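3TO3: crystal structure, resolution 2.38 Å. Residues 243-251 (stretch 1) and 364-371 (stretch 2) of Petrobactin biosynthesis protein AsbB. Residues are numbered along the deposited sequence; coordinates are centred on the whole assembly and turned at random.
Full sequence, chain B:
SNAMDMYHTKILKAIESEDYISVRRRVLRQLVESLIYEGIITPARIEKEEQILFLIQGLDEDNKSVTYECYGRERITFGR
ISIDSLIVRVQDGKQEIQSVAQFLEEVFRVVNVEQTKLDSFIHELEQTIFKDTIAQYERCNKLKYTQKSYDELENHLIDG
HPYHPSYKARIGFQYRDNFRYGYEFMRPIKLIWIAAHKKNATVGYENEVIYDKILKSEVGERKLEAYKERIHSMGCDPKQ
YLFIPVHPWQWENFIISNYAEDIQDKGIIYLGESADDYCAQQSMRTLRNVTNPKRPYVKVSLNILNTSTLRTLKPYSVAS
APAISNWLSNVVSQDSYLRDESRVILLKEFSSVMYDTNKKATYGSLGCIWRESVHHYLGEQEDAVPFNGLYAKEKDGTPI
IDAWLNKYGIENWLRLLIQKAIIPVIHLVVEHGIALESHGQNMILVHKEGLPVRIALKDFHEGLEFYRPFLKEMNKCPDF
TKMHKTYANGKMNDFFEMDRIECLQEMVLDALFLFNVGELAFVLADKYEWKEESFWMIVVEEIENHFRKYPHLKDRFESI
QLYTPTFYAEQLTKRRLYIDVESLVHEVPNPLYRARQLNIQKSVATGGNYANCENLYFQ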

ATOM      1  N   PHE B 243      27.310  10.735  -2.710  1.00 39.50           N
ATOM      2  CA  PHE B 243      26.910  10.231  -1.402  1.00 35.63           C
ATOM      3  C   PHE B 243      25.625  10.893  -1.025  1.00 43.66           C
ATOM      4  O   PHE B 243      25.536  12.117  -1.123  1.00 42.48           O
ATOM      5  CB  PHE B 243      27.985  10.538  -0.359  1.00 40.44           C
ATOM      6  CG  PHE B 243      29.280   9.833  -0.642  1.00 52.53           C
ATOM      7  CD1 PHE B 243      30.211  10.387  -1.519  1.00 58.22           C
ATOM      8  CD2 PHE B 243      29.540   8.590  -0.093  1.00 49.55           C
ATOM      9  CE1 PHE B 243      31.418   9.716  -1.806  1.00 62.34           C
ATOM     10  CE2 PHE B 243      30.740   7.912  -0.377  1.00 56.96           C
ATOM     11  CZ  PHE B 243      31.671   8.475  -1.222  1.00 55.83           C
ATOM     12  N   ILE B 244      24.619  10.092  -0.648  1.00 45.81           N
ATOM     13  CA  ILE B 244      23.310  10.638  -0.307  1.00 40.97           C
ATOM     14  C   ILE B 244      22.827  10.063   1.016  1.00 40.33           C
ATOM     15  O   ILE B 244      22.860   8.850   1.233  1.00 42.59           O
ATOM     16  CB  ILE B 244      22.305  10.187  -1.383  1.00 42.97           C
ATOM     17  CG1 ILE B 244      22.927  10.312  -2.788  1.00 35.08           C
ATOM     18  CG2 ILE B 244      20.984  10.906  -1.239  1.00 36.05           C
ATOM     19  CD1 ILE B 244      21.922  10.130  -3.892  1.00 40.09           C
ATOM     20  N   PRO B 245      22.328  10.935   1.895  1.00 39.31           N
ATOM     21  CA  PRO B 245      21.703  10.490   3.142  1.00 41.55           C
ATOM     22  C   PRO B 245      20.244  10.026   2.874  1.00 49.90           C
ATOM     23  O   PRO B 245      19.565  10.653   2.069  1.00 44.58           O
ATOM     24  CB  PRO B 245      21.802  11.720   4.036  1.00 39.28           C
ATOM     25  CG  PRO B 245      21.805  12.872   3.088  1.00 46.69           C
ATOM     26  CD  PRO B 245      22.348  12.400   1.758  1.00 35.15           C
ATOM     27  N   VAL B 246      19.779   8.978   3.554  1.00 38.17           N
ATOM     28  CA  VAL B 246      18.474   8.405   3.298  1.00 35.93           C
ATOM     29  C   VAL B 246      17.745   8.254   4.624  1.00 36.34           C
ATOM     30  O   VAL B 246      18.341   7.852   5.628  1.00 34.91           O
ATOM     31  CB  VAL B 246      18.621   7.014   2.654  1.00 39.74           C
ATOM     32  CG1 VAL B 246      17.270   6.432   2.301  1.00 32.98           C
ATOM     33  CG2 VAL B 246      19.517   7.093   1.426  1.00 37.92           C
ATOM     34  N   HIS B 247      16.461   8.597   4.645  1.00 40.32           N
ATOM     35  CA  HIS B 247      15.659   8.362   5.840  1.00 38.19           C
ATOM     36  C   HIS B 247      15.676   6.869   6.124  1.00 35.37           C
ATOM     37  O   HIS B 247      15.481   6.088   5.227  1.00 40.24           O
ATOM     38  CB  HIS B 247      14.240   8.826   5.583  1.00 41.06           C
ATOM     39  CG  HIS B 247      13.390   8.881   6.805  1.00 41.01           C
ATOM     40  ND1 HIS B 247      13.095   7.765   7.557  1.00 39.91           N
ATOM     41  CD2 HIS B 247      12.763   9.923   7.403  1.00 46.73           C
ATOM     42  CE1 HIS B 247      12.333   8.123   8.578  1.00 40.46           C
ATOM     43  NE2 HIS B 247      12.118   9.426   8.508  1.00 42.79           N
ATOM     44  N   PRO B 248      15.901   6.463   7.373  1.00 36.68           N
ATOM     45  CA  PRO B 248      15.953   5.016   7.621  1.00 35.88           C
ATOM     46  C   PRO B 248      14.633   4.304   7.315  1.00 40.46           C
ATOM     47  O   PRO B 248      14.710   3.126   6.972  1.00 43.34           O
ATOM     48  CB  PRO B 248      16.305   4.907   9.119  1.00 34.83           C
ATOM     49  CG  PRO B 248      15.862   6.221   9.723  1.00 30.48           C
ATOM     50  CD  PRO B 248      15.950   7.262   8.614  1.00 40.17           C
ATOM     51  N   TRP B 249      13.476   4.969   7.400  1.00 41.57           N
ATOM     52  CA  TRP B 249      12.211   4.292   6.989  1.00 45.05           C
ATOM     53  C   TRP B 249      12.217   4.091   5.488  1.00 42.88           C
ATOM     54  O   TRP B 249      11.778   3.055   4.983  1.00 43.58           O
ATOM     55  CB  TRP B 249      10.918   5.058   7.353  1.00 33.25           C
ATOM     56  CG  TRP B 249       9.646   4.298   7.046  1.00 40.93           C
ATOM     57  CD1 TRP B 249       8.929   3.523   7.914  1.00 35.34           C
ATOM     58  CD2 TRP B 249       8.949   4.227   5.783  1.00 43.99           C
ATOM     59  NE1 TRP B 249       7.838   2.992   7.283  1.00 41.35           N
ATOM     60  CE2 TRP B 249       7.824   3.400   5.976  1.00 46.63           C
ATOM     61  CE3 TRP B 249       9.156   4.806   4.516  1.00 43.24           C
ATOM     62  CZ2 TRP B 249       6.912   3.106   4.949  1.00 47.71           C
ATOM     63  CZ3 TRP B 249       8.241   4.531   3.489  1.00 40.45           C
ATOM     64  CH2 TRP B 249       7.138   3.680   3.716  1.00 51.18           C
ATOM     65  N   GLN B 250      12.713   5.093   4.779  1.00 38.44           N
ATOM     66  CA  GLN B 250      12.747   5.043   3.332  1.00 35.41           C
ATOM     67  C   GLN B 250      13.690   3.945   2.877  1.00 39.13           C
ATOM     68  O   GLN B 250      13.375   3.182   1.953  1.00 42.46           O
ATOM     69  CB  GLN B 250      13.170   6.376   2.744  1.00 33.64           C
ATOM     70  CG  GLN B 250      13.213   6.335   1.229  1.00 37.66           C
ATOM     71  CD  GLN B 250      11.842   6.553   0.630  1.00 40.00           C
ATOM     72  OE1 GLN B 250      10.826   6.356   1.290  1.00 42.95           O
ATOM     73  NE2 GLN B 250      11.803   6.985  -0.610  1.00 40.72           N
ATOM     74  N   TRP B 251      14.822   3.828   3.563  1.00 32.82           N
ATOM     75  CA  TRP B 251      15.832   2.847   3.169  1.00 39.53           C
ATOM     76  C   TRP B 251      15.292   1.428   3.351  1.00 36.58           C
ATOM     77  O   TRP B 251      15.352   0.614   2.445  1.00 43.12           O
ATOM     78  CB  TRP B 251      17.146   3.042   3.943  1.00 29.81           C
ATOM     79  CG  TRP B 251      18.159   1.957   3.754  1.00 36.72           C
ATOM     80  CD1 TRP B 251      18.555   1.055   4.686  1.00 38.67           C
ATOM     81  CD2 TRP B 251      18.911   1.657   2.566  1.00 39.01           C
ATOM     82  NE1 TRP B 251      19.488   0.207   4.168  1.00 37.57           N
ATOM     83  CE2 TRP B 251      19.733   0.551   2.867  1.00 41.63           C
ATOM     84  CE3 TRP B 251      18.960   2.207   1.274  1.00 42.68           C
ATOM     85  CZ2 TRP B 251      20.607  -0.030   1.919  1.00 41.29           C
ATOM     86  CZ3 TRP B 251      19.839   1.644   0.333  1.00 39.38           C
ATOM     87  CH2 TRP B 251      20.650   0.531   0.669  1.00 41.12           C
TER
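Stretch 2 364-371: GSLGCIWR

Stretch 2 crosses stretch 1 nearly at right angles. Its residues 367-371 are a strand, with phi/psi from -163/156 at Gly-367 to -135/145 at Arg-371; Gly-364, at 77/7, has a positive phi that by itself favours glycine. In stretch 1, strand 243-246 passes through His-247 into a helix. The N-to-C directions of the two strands differ by 91°, and their axes approach to 6.7 Å, so the strands cross and do not run alongside each other. The register follows from the CA atoms: Ile-244 CA lies 6.7 Å from Cys-368 CA, Val-246 CA 7.2 Å from Leu-366 CA, and Gln-250 CA 8.2 Å from Ser-365 CA. In these three CA pairs, the stretch 2 residue falls earlier as stretch 1 advances.

Apolar packing accounts for most of the contacts. Cys-368, whose CA-to-CB bond points toward stretch 1 (chi1 t), meets two residues: its CB is 4.1 Å from Ile-244 CG2, and its SG is 3.4 Å from Pro-245 CG. The same Pro-245 CG lies 3.7 Å from Trp-370 CZ2, oblique to the indole ring. Trp-370 starts sideways, but the end of its side chain comes nearer. Leu-366 does likewise, bringing its CD1 to 3.7 Å from Val-246 CG2.

Polar contacts are fewer. Gln-250, whose CA-to-CB bond points toward stretch 2, makes the one direct hydrogen bond: NE2 donates to Ser-365 O at 2.8 Å, with an N-H...O angle of 157°. Water 1 provides a second link, donating to Pro-245 O and to Gly-367 O, each 2.8 Å from the water O.

The helix carrying Gln-250 is capped within stretch 1: Trp-249 N donates to His-247 ND1 at 2.8 Å (153°). Together the stretches bury 358 Å², summed over both sides.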

ATOM      1  N   GLY B 364      11.411  10.145  -7.848  1.00 45.51           N
ATOM      2  CA  GLY B 364      11.546  11.017  -6.690  1.00 37.98           C
ATOM      3  C   GLY B 364      11.917  10.396  -5.361  1.00 39.98           C
ATOM      4  O   GLY B 364      11.935  11.061  -4.313  1.00 39.01           O
ATOM      5  N   SER B 365      12.230   9.112  -5.408  1.00 42.47           N
ATOM      6  CA  SER B 365      12.359   8.311  -4.200  1.00 38.05           C
ATOM      7  C   SER B 365      13.691   8.370  -3.489  1.00 37.30           C
ATOM      8  O   SER B 365      13.792   7.894  -2.371  1.00 38.02           O
ATOM      9  CB  SER B 365      12.032   6.850  -4.525  1.00 39.35           C
ATOM     10  OG  SER B 365      10.627   6.724  -4.679  1.00 55.69           O
ATOM     11  N   LEU B 366      14.742   8.835  -4.155  1.00 34.52           N
ATOM     12  CA  LEU B 366      16.005   8.978  -3.459  1.00 37.55           C
ATOM     13  C   LEU B 366      16.643  10.342  -3.738  1.00 43.59           C
ATOM     14  O   LEU B 366      17.397  10.499  -4.684  1.00 48.28           O
ATOM     15  CB  LEU B 366      16.883   7.864  -4.015  1.00 33.95           C
ATOM     16  CG  LEU B 366      18.125   7.435  -3.288  1.00 44.25           C
ATOM     17  CD1 LEU B 366      17.800   7.233  -1.862  1.00 54.38           C
ATOM     18  CD2 LEU B 366      18.507   6.147  -3.952  1.00 43.42           C
ATOM     19  N   GLY B 367      16.558  11.247  -2.794  1.00 48.50           N
ATOM     20  CA  GLY B 367      16.946  12.597  -3.085  1.00 34.12           C
ATOM     21  C   GLY B 367      17.160  13.282  -1.778  1.00 39.39           C
ATOM     22  O   GLY B 367      16.579  12.889  -0.783  1.00 37.55           O
ATOM     23  N   CYS B 368      17.972  14.329  -1.785  1.00 40.32           N
ATOM     24  CA  CYS B 368      18.251  15.073  -0.586  1.00 40.83           C
ATOM     25  C   CYS B 368      18.456  16.550  -0.874  1.00 40.72           C
ATOM     26  O   CYS B 368      19.161  16.907  -1.811  1.00 45.30           O
ATOM     27  CB  CYS B 368      19.496  14.484   0.089  1.00 34.57           C
ATOM     28  SG  CYS B 368      20.044  15.392   1.563  1.00 42.96           S
ATOM     29  N   ILE B 369      17.895  17.410  -0.028  1.00 40.27           N
ATOM     30  CA  ILE B 369      18.219  18.833  -0.045  1.00 37.66           C
ATOM     31  C   ILE B 369      18.653  19.282   1.345  1.00 39.57           C
ATOM     32  O   ILE B 369      17.981  18.991   2.327  1.00 38.62           O
ATOM     33  CB  ILE B 369      17.024  19.693  -0.451  1.00 39.08           C
ATOM     34  CG1 ILE B 369      16.636  19.439  -1.897  1.00 42.61           C
ATOM     35  CG2 ILE B 369      17.341  21.183  -0.229  1.00 42.57           C
ATOM     36  CD1 ILE B 369      15.168  19.769  -2.220  1.00 46.92           C
ATOM     37  N   TRP B 370      19.772  19.992   1.436  1.00 49.89           N
ATOM     38  CA  TRP B 370      20.248  20.494   2.728  1.00 39.53           C
ATOM     39  C   TRP B 370      19.785  21.917   2.882  1.00 38.29           C
ATOM     40  O   TRP B 370      19.746  22.653   1.915  1.00 47.86           O
ATOM     41  CB  TRP B 370      21.759  20.452   2.828  1.00 35.51           C
ATOM     42  CG  TRP B 370      22.349  19.124   3.098  1.00 37.02           C
ATOM     43  CD1 TRP B 370      22.614  18.600   4.318  1.00 37.71           C
ATOM     44  CD2 TRP B 370      22.803  18.145   2.136  1.00 38.37           C
ATOM     45  NE1 TRP B 370      23.211  17.370   4.194  1.00 39.41           N
ATOM     46  CE2 TRP B 370      23.322  17.053   2.864  1.00 39.80           C
ATOM     47  CE3 TRP B 370      22.818  18.087   0.736  1.00 42.39           C
ATOM     48  CZ2 TRP B 370      23.846  15.896   2.242  1.00 41.52           C
ATOM     49  CZ3 TRP B 370      23.349  16.942   0.118  1.00 40.43           C
ATOM     50  CH2 TRP B 370      23.848  15.859   0.881  1.00 41.77           C
ATOM     51  N   ARG B 371      19.418  22.315   4.098  1.00 39.10           N
ATOM     52  CA  ARG B 371      18.928  23.675   4.315  1.00 34.90           C
ATOM     53  C   ARG B 371      19.565  24.314   5.558  1.00 43.65           C
ATOM     54  O   ARG B 371      19.842  23.609   6.537  1.00 47.42           O
ATOM     55  CB  ARG B 371      17.398  23.667   4.388  1.00 40.91           C
ATOM     56  CG  ARG B 371      16.805  24.756   5.213  1.00 53.21           C
ATOM     57  CD  ARG B 371      15.356  25.025   4.818  1.00 56.84           C
ATOM     58  NE  ARG B 371      14.445  23.948   5.151  1.00 61.87           N
ATOM     59  CZ  ARG B 371      13.437  23.560   4.370  1.00 60.72           C
ATOM     60  NH1 ARG B 371      13.220  24.150   3.209  1.00 59.83           N
ATOM     61  NH2 ARG B 371      12.641  22.577   4.752  1.00 59.26           N
TER
HETATM   62  O   HOH W   1      17.351  10.401   0.316  1.00 37.41           O